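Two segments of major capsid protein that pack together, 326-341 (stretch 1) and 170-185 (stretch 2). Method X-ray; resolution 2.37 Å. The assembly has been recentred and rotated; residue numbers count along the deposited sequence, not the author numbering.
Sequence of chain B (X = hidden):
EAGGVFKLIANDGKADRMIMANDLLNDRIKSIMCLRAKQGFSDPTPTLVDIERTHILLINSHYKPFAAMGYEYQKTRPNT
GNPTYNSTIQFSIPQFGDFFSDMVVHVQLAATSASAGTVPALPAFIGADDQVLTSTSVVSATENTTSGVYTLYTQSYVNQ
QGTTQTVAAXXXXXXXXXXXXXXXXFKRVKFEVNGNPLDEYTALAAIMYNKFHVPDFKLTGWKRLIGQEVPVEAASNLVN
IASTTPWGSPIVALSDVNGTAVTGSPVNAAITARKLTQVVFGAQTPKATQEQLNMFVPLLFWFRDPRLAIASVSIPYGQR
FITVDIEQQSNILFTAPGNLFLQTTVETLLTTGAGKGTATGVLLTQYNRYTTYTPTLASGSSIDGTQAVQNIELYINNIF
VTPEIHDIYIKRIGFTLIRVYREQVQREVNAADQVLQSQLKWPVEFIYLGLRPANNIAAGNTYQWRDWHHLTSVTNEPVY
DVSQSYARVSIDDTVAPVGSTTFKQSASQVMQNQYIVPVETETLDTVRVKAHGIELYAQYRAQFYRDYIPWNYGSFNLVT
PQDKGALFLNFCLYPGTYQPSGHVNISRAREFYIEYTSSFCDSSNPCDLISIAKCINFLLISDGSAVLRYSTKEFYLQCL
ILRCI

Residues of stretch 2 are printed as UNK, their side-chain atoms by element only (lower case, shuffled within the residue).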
# COMPACT_ATOMS: atom_id res chain seq x y z
N ILE B 326 20.70 -25.56 -6.08
CA ILE B 326 20.09 -25.20 -4.81
C ILE B 326 21.16 -24.59 -3.91
O ILE B 326 22.27 -25.13 -3.79
CB ILE B 326 19.43 -26.43 -4.14
CG1 ILE B 326 18.35 -27.00 -5.06
CG2 ILE B 326 18.84 -26.05 -2.80
CD1 ILE B 326 17.25 -26.01 -5.39
N GLU B 327 20.82 -23.47 -3.27
CA GLU B 327 21.72 -22.76 -2.39
C GLU B 327 22.03 -23.59 -1.14
O GLU B 327 21.27 -24.48 -0.75
CB GLU B 327 21.11 -21.41 -2.01
CG GLU B 327 21.99 -20.51 -1.14
CD GLU B 327 23.27 -20.10 -1.83
OE1 GLU B 327 23.20 -19.35 -2.82
OE2 GLU B 327 24.35 -20.54 -1.38
N GLN B 328 23.17 -23.29 -0.52
CA GLN B 328 23.50 -23.89 0.77
C GLN B 328 22.48 -23.48 1.82
O GLN B 328 21.87 -22.41 1.74
CB GLN B 328 24.91 -23.47 1.20
CG GLN B 328 25.95 -23.54 0.10
CD GLN B 328 27.32 -23.07 0.57
OE1 GLN B 328 27.78 -23.45 1.64
NE2 GLN B 328 27.96 -22.23 -0.24
N GLN B 329 22.31 -24.34 2.83
CA GLN B 329 21.33 -24.05 3.88
C GLN B 329 21.71 -22.80 4.67
O GLN B 329 20.83 -22.03 5.08
CB GLN B 329 21.19 -25.25 4.82
CG GLN B 329 20.08 -25.09 5.85
CD GLN B 329 20.29 -25.95 7.08
OE1 GLN B 329 21.42 -26.25 7.46
NE2 GLN B 329 19.19 -26.36 7.70
N SER B 330 23.01 -22.59 4.88
CA SER B 330 23.47 -21.48 5.70
C SER B 330 23.19 -20.11 5.09
O SER B 330 23.36 -19.10 5.77
CB SER B 330 24.97 -21.63 5.97
OG SER B 330 25.67 -22.02 4.80
N ASN B 331 22.78 -20.05 3.82
CA ASN B 331 22.38 -18.80 3.19
C ASN B 331 20.87 -18.62 3.13
O ASN B 331 20.41 -17.58 2.65
CB ASN B 331 22.97 -18.71 1.78
CG ASN B 331 24.47 -18.49 1.79
OD1 ASN B 331 25.02 -17.87 2.70
ND2 ASN B 331 25.15 -18.99 0.76
N ILE B 332 20.10 -19.60 3.60
CA ILE B 332 18.65 -19.55 3.53
C ILE B 332 18.03 -19.46 4.92
O ILE B 332 17.09 -18.69 5.13
CB ILE B 332 18.11 -20.78 2.77
CG1 ILE B 332 18.66 -20.82 1.35
CG2 ILE B 332 16.58 -20.79 2.77
CD1 ILE B 332 18.33 -19.58 0.54
N LEU B 333 18.56 -20.22 5.88
CA LEU B 333 18.02 -20.30 7.23
C LEU B 333 19.04 -19.74 8.21
O LEU B 333 20.23 -20.06 8.12
CB LEU B 333 17.67 -21.75 7.58
CG LEU B 333 16.94 -22.04 8.88
CD1 LEU B 333 15.50 -21.55 8.81
CD2 LEU B 333 16.99 -23.53 9.17
N PHE B 334 18.58 -18.91 9.14
CA PHE B 334 19.48 -18.17 10.01
C PHE B 334 19.04 -18.24 11.46
O PHE B 334 17.85 -18.33 11.77
CB PHE B 334 19.60 -16.70 9.59
CG PHE B 334 20.25 -16.51 8.25
CD1 PHE B 334 19.51 -16.61 7.09
CD2 PHE B 334 21.60 -16.24 8.17
CE1 PHE B 334 20.11 -16.43 5.86
CE2 PHE B 334 22.21 -16.06 6.94
CZ PHE B 334 21.46 -16.16 5.78
N THR B 335 20.03 -18.20 12.35
CA THR B 335 19.80 -18.05 13.77
C THR B 335 19.46 -16.60 14.09
O THR B 335 19.99 -15.67 13.47
CB THR B 335 21.05 -18.48 14.55
OG1 THR B 335 21.21 -19.91 14.45
CG2 THR B 335 20.98 -18.09 16.01
N ALA B 336 18.55 -16.41 15.04
CA ALA B 336 18.18 -15.09 15.53
C ALA B 336 17.94 -15.20 17.03
O ALA B 336 17.64 -16.29 17.54
CB ALA B 336 16.93 -14.56 14.83
N PRO B 337 18.08 -14.10 17.77
CA PRO B 337 17.87 -14.16 19.22
C PRO B 337 16.48 -14.65 19.57
O PRO B 337 15.49 -14.31 18.91
CB PRO B 337 18.08 -12.71 19.67
CG PRO B 337 18.96 -12.12 18.63
CD PRO B 337 18.56 -12.78 17.34
N GLY B 338 16.40 -15.47 20.61
CA GLY B 338 15.16 -16.04 21.09
C GLY B 338 14.61 -15.30 22.29
O GLY B 338 14.67 -14.07 22.36
N ASN B 339 14.09 -16.06 23.25
CA ASN B 339 13.50 -15.48 24.46
C ASN B 339 14.59 -15.25 25.51
O ASN B 339 14.55 -15.76 26.63
CB ASN B 339 12.40 -16.38 24.99
CG ASN B 339 11.55 -15.71 26.06
OD1 ASN B 339 11.46 -14.48 26.10
ND2 ASN B 339 10.94 -16.50 26.92
N LEU B 340 15.58 -14.44 25.13
CA LEU B 340 16.69 -14.09 26.01
C LEU B 340 17.09 -12.66 25.70
O LEU B 340 17.44 -12.34 24.56
CB LEU B 340 17.87 -15.04 25.81
CG LEU B 340 19.08 -14.86 26.72
CD1 LEU B 340 18.75 -15.26 28.15
CD2 LEU B 340 20.27 -15.65 26.20
N PHE B 341 17.04 -11.79 26.71
CA PHE B 341 17.27 -10.37 26.53
C PHE B 341 18.29 -9.87 27.54
O PHE B 341 18.27 -10.27 28.71
CB PHE B 341 15.96 -9.58 26.69
CG PHE B 341 14.83 -10.10 25.84
CD1 PHE B 341 14.65 -9.64 24.55
CD2 PHE B 341 13.96 -11.05 26.35
CE1 PHE B 341 13.61 -10.12 23.77
CE2 PHE B 341 12.92 -11.53 25.58
CZ PHE B 341 12.75 -11.07 24.29
N UNK B 170 20.33 -23.11 30.50
CA UNK B 170 19.83 -23.45 29.17
C UNK B 170 19.26 -22.22 28.47
O UNK B 170 18.70 -21.31 29.10
c UNK B 170 18.76 -24.53 29.26
N UNK B 171 19.42 -22.19 27.15
CA UNK B 171 18.90 -21.13 26.30
C UNK B 171 18.97 -21.59 24.85
O UNK B 171 19.95 -22.22 24.45
c UNK B 171 19.70 -19.83 26.47
N UNK B 172 17.92 -21.28 24.09
CA UNK B 172 17.83 -21.70 22.70
C UNK B 172 17.55 -20.49 21.82
O UNK B 172 16.71 -19.65 22.15
c UNK B 172 16.70 -23.24 21.06
c UNK B 172 16.73 -22.75 22.50
o UNK B 172 16.98 -23.87 23.36
N UNK B 173 18.26 -20.41 20.70
CA UNK B 173 18.02 -19.36 19.72
C UNK B 173 16.77 -19.66 18.90
O UNK B 173 16.31 -20.80 18.81
n UNK B 173 21.62 -19.03 19.11
o UNK B 173 20.29 -17.74 20.38
c UNK B 173 19.23 -19.20 18.80
c UNK B 173 20.43 -18.59 19.50
N UNK B 174 16.23 -18.61 18.29
CA UNK B 174 15.14 -18.77 17.34
C UNK B 174 15.72 -18.91 15.93
O UNK B 174 16.91 -18.70 15.69
c UNK B 174 12.52 -18.63 20.65
c UNK B 174 13.36 -18.60 19.56
c UNK B 174 14.18 -17.58 17.41
c UNK B 174 11.56 -17.65 20.80
c UNK B 174 13.26 -17.60 18.60
c UNK B 174 12.29 -16.63 18.76
c UNK B 174 11.44 -16.65 19.86
N UNK B 175 14.85 -19.28 14.99
CA UNK B 175 15.25 -19.44 13.60
C UNK B 175 14.39 -18.54 12.73
O UNK B 175 13.24 -18.23 13.05
c UNK B 175 13.80 -21.49 13.45
c UNK B 175 15.16 -20.91 13.13
c UNK B 175 16.27 -21.74 13.76
N UNK B 176 14.98 -18.10 11.62
CA UNK B 176 14.30 -17.26 10.65
C UNK B 176 14.80 -17.63 9.27
O UNK B 176 15.91 -18.14 9.11
n UNK B 176 16.36 -11.64 12.25
c UNK B 176 16.12 -13.86 10.51
n UNK B 176 15.10 -12.84 10.73
c UNK B 176 15.24 -11.80 11.55
c UNK B 176 14.56 -15.77 10.92
n UNK B 176 14.27 -10.91 11.68
c UNK B 176 15.56 -15.15 9.96
N UNK B 177 13.97 -17.36 8.26
CA UNK B 177 14.39 -17.46 6.88
C UNK B 177 14.86 -16.11 6.36
O UNK B 177 14.42 -15.05 6.83
c UNK B 177 12.15 -21.49 7.02
c UNK B 177 13.26 -17.99 5.99
c UNK B 177 13.11 -19.50 6.04
c UNK B 177 12.86 -22.27 6.14
c UNK B 177 13.70 -21.69 5.21
c UNK B 177 13.82 -20.31 5.17
c UNK B 177 12.28 -20.11 6.97
o UNK B 177 12.74 -23.64 6.18
N UNK B 178 15.78 -16.14 5.40
CA UNK B 178 16.16 -14.92 4.72
C UNK B 178 14.97 -14.37 3.95
O UNK B 178 13.99 -15.07 3.68
s UNK B 178 16.90 -16.15 2.32
c UNK B 178 17.33 -15.18 3.78
N UNK B 179 15.03 -13.07 3.64
CA UNK B 179 13.95 -12.46 2.87
C UNK B 179 13.94 -13.03 1.46
O UNK B 179 14.99 -13.26 0.85
c UNK B 179 14.11 -10.95 2.84
o UNK B 179 12.70 -8.19 4.70
c UNK B 179 13.56 -8.77 4.00
o UNK B 179 14.29 -8.18 3.18
c UNK B 179 13.70 -10.27 4.14
N UNK B 180 12.74 -13.29 0.96
CA UNK B 180 12.53 -13.91 -0.34
C UNK B 180 13.31 -15.22 -0.48
O UNK B 180 14.17 -15.35 -1.36
c UNK B 180 10.04 -10.43 -1.61
c UNK B 180 10.77 -11.60 -1.72
o UNK B 180 9.92 -8.14 -0.99
c UNK B 180 12.88 -12.94 -1.46
c UNK B 180 11.97 -9.33 -0.71
c UNK B 180 12.69 -10.50 -0.83
c UNK B 180 12.10 -11.65 -1.34
c UNK B 180 10.64 -9.30 -1.10
N UNK B 181 13.04 -16.21 0.38
CA UNK B 181 13.82 -17.46 0.32
C UNK B 181 13.69 -18.18 -1.01
O UNK B 181 14.66 -18.78 -1.48
c UNK B 181 13.25 -18.29 1.47
c UNK B 181 11.94 -16.29 1.35
c UNK B 181 12.42 -17.35 2.30
N UNK B 182 12.52 -18.12 -1.63
CA UNK B 182 12.34 -18.79 -2.91
C UNK B 182 13.19 -18.18 -4.00
O UNK B 182 13.51 -18.85 -4.99
N UNK B 183 13.59 -16.92 -3.84
CA UNK B 183 14.43 -16.29 -4.85
C UNK B 183 15.89 -16.65 -4.66
O UNK B 183 16.62 -16.85 -5.64
c UNK B 183 14.24 -14.77 -4.83
c UNK B 183 12.34 -14.94 -6.46
c UNK B 183 12.83 -12.77 -5.32
c UNK B 183 12.84 -14.28 -5.18
N UNK B 184 16.36 -16.73 -3.41
CA UNK B 184 17.75 -17.09 -3.17
C UNK B 184 17.98 -18.59 -3.27
O UNK B 184 19.10 -19.01 -3.60
c UNK B 184 19.71 -16.40 -1.71
n UNK B 184 23.53 -14.80 0.56
c UNK B 184 18.21 -16.60 -1.79
c UNK B 184 20.18 -16.00 -0.32
n UNK B 184 21.55 -15.50 -0.36
n UNK B 184 21.82 -15.50 1.92
c UNK B 184 22.30 -15.26 0.71
N UNK B 185 16.95 -19.39 -3.00
CA UNK B 185 17.13 -20.84 -2.97
C UNK B 185 17.66 -21.37 -4.29
O UNK B 185 18.48 -22.30 -4.31
c UNK B 185 14.46 -23.63 -2.44
c UNK B 185 15.80 -21.52 -2.63
c UNK B 185 15.86 -23.04 -2.49
c UNK B 185 16.66 -23.44 -1.27
O HOH W 1 14.24 -19.20 23.50
O HOH W 2 18.34 -16.46 21.90

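Position 170 carries one side-chain carbon and lies out of reach of stretch 1: A170. Position 171 also has a single carbon, its CB 4.2 Å from CD2 of L340, a small apolar touch: A171. At 172 a carbon bears one oxygen and one carbon and points away from stretch 1; this is T172, whose backbone O takes a hydrogen bond from a water that in turn accepts one from N339 N.

Position 173 has two carbons, the second carrying an oxygen and a nitrogen: an amide, N173. Its ND2 lies 3.3 Å from T335 CG2, while a second water links its OD1 to G338 N. Position 174 is one carbon and a six-carbon ring without oxygen, F174. G338 CA sits 3.5 Å from the ring centroid, nearly on the normal. An ideal CB on G338 would fall 3.0 Å from F174 CD1 and 2.6 Å from T172 O, so the glycine leaves room for both.

Position 175 has three carbons, forked at the first: V175. Position 176 runs three carbons, a nitrogen, then a carbon with two nitrogens: R176, whose NH1 is 3.9 Å from A336 CB. Position 177 has one carbon and a six-carbon ring bearing an oxygen: Y177. L333 CD1 sits over one face of the ring in a CH-pi contact, 3.8 Å from the centroid, and I332 CG2 packs 3.7 Å from Y177 CD2. Position 178 has one carbon and a sulfur: C178, its CB 3.7 Å from F334 CE1.

Position 179, three carbons ending in two oxygens, points away: E179. Position 180, a ring with an oxygen, is out of reach: Y180, the N-cap of the helix. Position 181 has three carbons closing onto the backbone N: P181. Position 182 has no side-chain atoms, G182; 183 has four carbons forked at the second and faces away, L183.

Position 184 is another three-carbon chain ending in a guanidinium, R184, extended so that NH1 reaches N331 O at 2.6 Å in a weak hydrogen bond. Position 185 has four carbons forked at the second: L185, with CD1 3.7 Å from I326 CG2.

The contact works by backbone pairing first. Antiparallel strands 333-336 and 174-177 exchange four hydrogen bonds, such as F334 N to R176 O at 2.8 Å, and C178 N to I332 O (2.9 Å) extends the ladder. Alternation then sorts the side chains: L333, T335, V175 and Y177 share one face, F334, A336, F174 and R176 the other. Beyond the strands, E327 N donates to L185 O at 2.8 Å, while I332 fills the space between Y177 and the helix.

Stretch 2, residues 170-185: AATNFVRYCEYPGLRL
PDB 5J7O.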